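Local coordinates for protein 6-phospho-beta-d glycosidase (Streptococcus pyogenes, PDB 5FOO) that probably hydrolyses 6-phospho-beta-glucosides as a family 1 glycoside hydrolase, and binds the probe 6-phosphocyclophellitol in its active-site pocket, at residues A[15-20]-A[422-427]; A[21-26]-A[51-56]. The protein carries 1 engineered substitution. All coordinates share one frame; numbering follows the deposited sequence.

Interaction 1: residues A[15-20]-A[422-427]. With JAZ (6-phosphocyclophellitol), chain G.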
loop_
_atom_site.group_PDB
_atom_site.type_symbol
_atom_site.label_atom_id
_atom_site.label_comp_id
_atom_site.label_asym_id
_atom_site.label_seq_id
_atom_site.Cartn_x
_atom_site.Cartn_y
_atom_site.Cartn_z
ATOM N N SER A 15 -6.048 6.110 0.023
ATOM C CA SER A 15 -5.236 6.669 1.071
ATOM C C SER A 15 -5.669 8.116 1.332
ATOM O O SER A 15 -6.332 8.738 0.500
ATOM C CB SER A 15 -3.771 6.600 0.662
ATOM O OG SER A 15 -3.498 7.506 -0.365
ATOM N N GLY A 16 -5.351 8.645 2.499
ATOM C CA GLY A 16 -5.656 10.054 2.844
ATOM C C GLY A 16 -5.095 11.037 1.773
ATOM O O GLY A 16 -5.820 11.911 1.265
ATOM N N PRO A 17 -3.813 10.895 1.428
ATOM C CA PRO A 17 -3.216 11.836 0.484
ATOM C C PRO A 17 -3.833 11.783 -0.925
ATOM O O PRO A 17 -3.917 12.811 -1.589
ATOM C CB PRO A 17 -1.737 11.430 0.470
ATOM C CG PRO A 17 -1.509 10.744 1.771
ATOM C CD PRO A 17 -2.803 10.014 2.036
ATOM N N GLN A 18 -4.273 10.618 -1.378
ATOM C CA GLN A 18 -4.738 10.468 -2.729
ATOM C C GLN A 18 -6.211 10.835 -2.864
ATOM O O GLN A 18 -6.664 11.061 -3.976
ATOM C CB GLN A 18 -4.503 9.068 -3.201
ATOM C CG GLN A 18 -3.036 8.711 -3.211
ATOM C CD GLN A 18 -2.789 7.291 -3.616
ATOM O OE1 GLN A 18 -2.653 6.394 -2.759
ATOM N NE2 GLN A 18 -2.658 7.066 -4.937
ATOM N N SER A 19 -6.961 10.906 -1.744
ATOM C CA SER A 19 -8.366 11.138 -1.818
ATOM C C SER A 19 -8.810 12.453 -1.172
ATOM O O SER A 19 -9.759 13.054 -1.648
ATOM C CB SER A 19 -9.098 9.942 -1.178
ATOM O OG SER A 19 -8.748 9.824 0.208
ATOM N N GLU A 20 -8.176 12.870 -0.070
ATOM C CA GLU A 20 -8.766 13.905 0.795
ATOM C C GLU A 20 -8.779 15.300 0.222
ATOM O O GLU A 20 -9.788 16.010 0.313
ATOM C CB GLU A 20 -8.028 13.997 2.129
ATOM C CG GLU A 20 -8.309 12.864 3.120
ATOM C CD GLU A 20 -7.379 12.853 4.325
ATOM O OE1 GLU A 20 -6.696 13.909 4.563
ATOM O OE2 GLU A 20 -7.362 11.819 5.078
ATOM N N TRP A 422 -5.925 10.519 -6.953
ATOM C CA TRP A 422 -4.691 11.160 -7.379
ATOM C C TRP A 422 -3.544 10.206 -7.192
ATOM O O TRP A 422 -3.245 9.894 -6.055
ATOM C CB TRP A 422 -4.496 12.403 -6.522
ATOM C CG TRP A 422 -3.342 13.236 -6.881
ATOM C CD1 TRP A 422 -3.198 14.038 -8.019
ATOM C CD2 TRP A 422 -2.132 13.379 -6.140
ATOM N NE1 TRP A 422 -1.983 14.703 -7.961
ATOM C CE2 TRP A 422 -1.307 14.305 -6.842
ATOM C CE3 TRP A 422 -1.657 12.831 -4.935
ATOM C CZ2 TRP A 422 -0.046 14.655 -6.402
ATOM C CZ3 TRP A 422 -0.394 13.200 -4.498
ATOM C CH2 TRP A 422 0.385 14.127 -5.231
ATOM N N SER A 423 -2.920 9.699 -8.283
ATOM C CA SER A 423 -1.787 8.766 -8.132
ATOM C C SER A 423 -0.388 9.446 -8.250
ATOM O O SER A 423 0.385 9.154 -9.161
ATOM C CB SER A 423 -1.794 7.475 -9.042
ATOM O OG SER A 423 -3.003 6.882 -9.604
ATOM N N TRP A 424 -0.065 10.318 -7.328
ATOM C CA TRP A 424 1.293 10.712 -7.116
ATOM C C TRP A 424 1.744 11.493 -8.420
ATOM O O TRP A 424 0.945 12.287 -8.994
ATOM C CB TRP A 424 2.136 9.448 -6.793
ATOM C CG TRP A 424 1.477 8.551 -5.747
ATOM C CD1 TRP A 424 1.056 7.271 -5.915
ATOM C CD2 TRP A 424 1.189 8.888 -4.363
ATOM N NE1 TRP A 424 0.565 6.771 -4.731
ATOM C CE2 TRP A 424 0.617 7.741 -3.768
ATOM C CE3 TRP A 424 1.338 10.038 -3.596
ATOM C CZ2 TRP A 424 0.160 7.732 -2.450
ATOM C CZ3 TRP A 424 0.905 10.032 -2.242
ATOM C CH2 TRP A 424 0.317 8.880 -1.695
ATOM N N LEU A 425 2.935 11.185 -8.937
ATOM C CA LEU A 425 3.431 11.857 -10.153
ATOM C C LEU A 425 2.479 11.687 -11.327
ATOM O O LEU A 425 2.306 12.630 -12.084
ATOM C CB LEU A 425 4.844 11.404 -10.503
ATOM C CG LEU A 425 5.852 11.812 -9.455
ATOM C CD1 LEU A 425 7.188 11.208 -9.816
ATOM C CD2 LEU A 425 5.964 13.326 -9.313
ATOM N N ASN A 426 1.764 10.575 -11.433
ATOM C CA ASN A 426 0.786 10.442 -12.509
ATOM C C ASN A 426 -0.562 11.058 -12.304
ATOM O O ASN A 426 -1.437 11.005 -13.223
ATOM C CB ASN A 426 0.636 8.975 -12.862
ATOM C CG ASN A 426 1.949 8.374 -13.222
ATOM O OD1 ASN A 426 2.503 7.581 -12.503
ATOM N ND2 ASN A 426 2.491 8.829 -14.297
ATOM N N ALA A 427 -0.780 11.619 -11.110
ATOM C CA ALA A 427 -2.029 12.327 -10.835
ATOM C C ALA A 427 -3.195 11.519 -11.401
ATOM O O ALA A 427 -3.297 10.376 -11.053
ATOM C CB ALA A 427 -1.969 13.752 -11.391
HETATM C C2 JAZ G . -1.195 3.629 -6.157
HETATM C C3 JAZ G . -1.381 3.222 -4.679
HETATM C C4 JAZ G . -0.405 2.114 -4.299
HETATM C C5 JAZ G . -0.558 0.877 -5.173
HETATM C C6 JAZ G . -0.500 1.250 -6.638
HETATM C C7 JAZ G . -1.462 2.383 -6.994
HETATM C C8 JAZ G . -1.511 2.654 -8.495
HETATM O O9 JAZ G . -0.211 3.086 -8.889
HETATM P P10 JAZ G . -0.072 4.104 -10.101
HETATM O O11 JAZ G . 1.392 4.359 -10.180
HETATM O O12 JAZ G . -1.006 5.234 -9.967
HETATM O O13 JAZ G . -0.557 3.382 -11.281
HETATM O O14 JAZ G . 0.851 1.563 -7.003
HETATM O O15 JAZ G . -2.156 4.620 -6.538
HETATM O O16 JAZ G . -1.103 4.363 -3.906
HETATM O O17 JAZ G . -0.565 1.774 -2.933
#
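Gln18 and Trp424 grip one hydroxyl of the bound 6-phosphocyclophellitol (JAZ), O16, from the two segments. JAZ O16 donates to Gln18 OE1 at 2.8 Å. It accepts from Trp424 NE1 at 3.0 Å, lying at the edge of the indole, in its plane. A bond from Gln18 NE2 to O16 is weak. Ser15 OG is a second donor to Gln18 OE1, in the carbonyl plane, on a lone pair. The amide nitrogen works on the other segment and the ligand together. Gln18 NE2 donates to Trp422 O at 3.1 Å, with that oxygen in the amide plane, and to JAZ O15 at 3.0 Å. His119, Glu165, Lys337 and Tyr432 also hydrogen-bond the ligand.

The site is the pocket of a family 1 glycosidase, built on an eight-stranded beta/alpha barrel. Residues 15-20 follow barrel strand 9-13, and residues 422-427 lie in the loop after the last barrel strand, 410-416. Ser15 is the N-cap of the short helix and accepts weakly from Gln18 N.

The Gln18 side chain is extended beyond CG (chi2 177°) and crosses Trp424 at about a right angle. Its CG makes a CH-pi contact over the face of the six-membered ring, 3.8 Å from the centroid. The amide plane is tilted 32° from the indole. Pro17 CB packs on Trp424 CH2 at 3.9 Å. On the backbone, Trp422 N donates an almost straight bond to Gln18 O at 3.1 Å. The indole nitrogen of Trp422 bonds to Val46 O.

Interaction 2: residues A[21-26]-A[51-56]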
loop_
_atom_site.group_PDB
_atom_site.type_symbol
_atom_site.label_atom_id
_atom_site.label_comp_id
_atom_site.label_asym_id
_atom_site.label_seq_id
_atom_site.Cartn_x
_atom_site.Cartn_y
_atom_site.Cartn_z
ATOM N N GLY A 21 -7.640 15.701 -0.339
ATOM C CA GLY A 21 -7.368 17.135 -0.559
ATOM C C GLY A 21 -6.687 17.703 0.676
ATOM O O GLY A 21 -6.693 17.071 1.730
ATOM N N ARG A 22 -6.072 18.875 0.532
ATOM C CA ARG A 22 -5.367 19.538 1.624
ATOM C C ARG A 22 -6.251 20.487 2.422
ATOM O O ARG A 22 -5.765 21.167 3.300
ATOM C CB ARG A 22 -4.177 20.276 1.080
ATOM C CG ARG A 22 -3.104 19.302 0.568
ATOM C CD ARG A 22 -1.830 20.079 0.129
ATOM N NE ARG A 22 -1.291 20.937 1.182
ATOM C CZ ARG A 22 -0.362 21.895 1.043
ATOM N NH1 ARG A 22 0.241 22.190 -0.128
ATOM N NH2 ARG A 22 -0.031 22.602 2.101
ATOM N N PHE A 23 -7.553 20.472 2.154
ATOM C CA PHE A 23 -8.501 21.292 2.851
ATOM C C PHE A 23 -8.290 21.115 4.317
ATOM O O PHE A 23 -8.293 19.989 4.729
ATOM C CB PHE A 23 -9.910 20.855 2.534
ATOM C CG PHE A 23 -10.240 20.931 1.082
ATOM C CD1 PHE A 23 -10.566 22.131 0.507
ATOM C CD2 PHE A 23 -10.247 19.764 0.287
ATOM C CE1 PHE A 23 -10.883 22.194 -0.847
ATOM C CE2 PHE A 23 -10.577 19.833 -1.050
ATOM C CZ PHE A 23 -10.895 21.043 -1.607
ATOM N N ALA A 24 -8.113 22.236 5.054
ATOM C CA ALA A 24 -7.855 22.284 6.515
ATOM C C ALA A 24 -6.728 21.393 7.079
ATOM O O ALA A 24 -6.802 20.965 8.236
ATOM C CB ALA A 24 -9.127 22.023 7.287
ATOM N N LYS A 25 -5.696 21.128 6.287
ATOM C CA LYS A 25 -4.664 20.227 6.709
ATOM C C LYS A 25 -3.510 21.058 7.129
ATOM O O LYS A 25 -2.966 21.795 6.315
ATOM C CB LYS A 25 -4.275 19.201 5.610
ATOM C CG LYS A 25 -3.544 17.978 6.148
ATOM C CD LYS A 25 -3.279 16.912 5.088
ATOM C CE LYS A 25 -2.151 17.357 4.166
ATOM N NZ LYS A 25 -1.710 16.376 3.143
ATOM N N GLN A 26 -3.074 20.878 8.366
ATOM C CA GLN A 26 -2.124 21.791 8.973
ATOM C C GLN A 26 -0.742 21.728 8.325
ATOM O O GLN A 26 -0.051 22.748 8.238
ATOM C CB GLN A 26 -2.042 21.513 10.475
ATOM C CG GLN A 26 -1.111 22.419 11.237
ATOM C CD GLN A 26 -1.122 22.200 12.759
ATOM O OE1 GLN A 26 -1.985 21.570 13.358
ATOM N NE2 GLN A 26 -0.141 22.752 13.383
ATOM N N ALA A 51 -7.421 16.850 -4.764
ATOM C CA ALA A 51 -7.457 15.450 -5.036
ATOM C C ALA A 51 -8.891 15.006 -5.363
ATOM O O ALA A 51 -9.506 15.609 -6.234
ATOM C CB ALA A 51 -6.840 14.677 -3.859
ATOM N N SER A 52 -9.477 14.018 -4.656
ATOM C CA SER A 52 -10.830 13.640 -4.982
ATOM C C SER A 52 -11.832 14.161 -3.939
ATOM O O SER A 52 -12.881 13.617 -3.840
ATOM C CB SER A 52 -10.946 12.120 -5.221
ATOM O OG SER A 52 -10.451 11.810 -6.535
ATOM N N ASP A 53 -11.487 15.202 -3.193
ATOM C CA ASP A 53 -12.439 15.956 -2.380
ATOM C C ASP A 53 -13.112 15.098 -1.266
ATOM O O ASP A 53 -14.235 15.401 -0.808
ATOM C CB ASP A 53 -13.516 16.629 -3.286
ATOM C CG ASP A 53 -14.345 17.694 -2.558
ATOM O OD1 ASP A 53 -13.710 18.370 -1.677
ATOM O OD2 ASP A 53 -15.612 17.836 -2.879
ATOM N N ALA A 54 -12.422 14.054 -0.820
ATOM C CA ALA A 54 -12.934 13.243 0.290
ATOM C C ALA A 54 -13.034 14.032 1.613
ATOM O O ALA A 54 -13.872 13.694 2.477
ATOM C CB ALA A 54 -12.120 11.978 0.462
ATOM N N TYR A 55 -12.231 15.082 1.789
ATOM C CA TYR A 55 -12.439 15.944 2.925
ATOM C C TYR A 55 -13.948 16.336 3.082
ATOM O O TYR A 55 -14.517 16.285 4.204
ATOM C CB TYR A 55 -11.523 17.174 2.944
ATOM C CG TYR A 55 -11.744 18.021 4.189
ATOM C CD1 TYR A 55 -11.122 17.703 5.383
ATOM C CD2 TYR A 55 -12.634 19.113 4.187
ATOM C CE1 TYR A 55 -11.384 18.423 6.542
ATOM C CE2 TYR A 55 -12.851 19.865 5.337
ATOM C CZ TYR A 55 -12.227 19.502 6.516
ATOM O OH TYR A 55 -12.419 20.228 7.707
ATOM N N HIS A 56 -14.586 16.680 1.949
ATOM C CA HIS A 56 -15.968 17.077 1.933
ATOM C C HIS A 56 -16.916 15.912 1.686
ATOM O O HIS A 56 -17.964 15.849 2.299
ATOM C CB HIS A 56 -16.175 18.165 0.893
ATOM C CG HIS A 56 -15.417 19.429 1.169
ATOM N ND1 HIS A 56 -14.371 19.858 0.382
ATOM C CD2 HIS A 56 -15.610 20.399 2.091
ATOM C CE1 HIS A 56 -13.933 21.021 0.839
ATOM N NE2 HIS A 56 -14.662 21.370 1.878
#
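Tyr55 has CG anti to its backbone N (chi1 -178°), which sets the phenol ring against Phe23 CB, with Tyr55 CD2 at 3.6 Å from Phe23 CB. Phe23 has CG anti to its carbonyl carbon (chi1 -60°), which turns its ring to His56. Phe23 belongs to a type II beta turn from Arg22 to Lys25, closed by Lys25 N bonding to Arg22 O. The turn lies in the loop after helix 16-19 and packs on the first turn of helix 54-67. Asp53 is the N-cap residue of that helix.

The contact across the segments rests on aromatic and apolar packing. His56 meets Phe23 in a T-shaped stack, with the imidazole edge toward the phenyl face and the planes at 66°. CE1 of His56 stands over the centre of the phenyl ring. Beside this, Tyr55 has Phe23 O over one face, offset toward the rim. That carbonyl also accepts from Arg81. Ala24 CB lies 3.8 Å from Tyr55 OH, and the hydroxyl bonds to Asp94.

Gly21 leaves the short helix with positive phi. At these backbone angles a beta carbon would press on the preceding carbonyl oxygen, which by itself calls for glycine. Phe23 CD2 also occupies the side on which it would lie. Gly21 N packs on Ala51 CB at 3.8 Å.

Asp53 fixes the imidazole from within its own segment. His56 ND1 donates to the syn lone pair of Asp53 OD1 at 2.6 Å, nearly straight and in the ring plane. The same OD1 lies 3.5 Å from Phe23 CE2.

The centres of the two contacts are about 11 Å apart, on the same side of the chain's centre. Along the chain the order is 15-20, 21-26, 51-56, then 422-427. Helix 16-19, which follows barrel strand 9-13, joins them. Its Gln18 meets the loop after strand 410-416 at the ligand. At its carbonyl end, Ser19 O and Glu20 O probably accept from Ala54 N and Tyr55 N at the start of helix 54-67. The ligand-binding Gln18 is thus tied to the outer packing through one short helix. Interaction 1 is buried. Interaction 2 is partly buried, with the Ala51 side chain about 11 Å from the ligand.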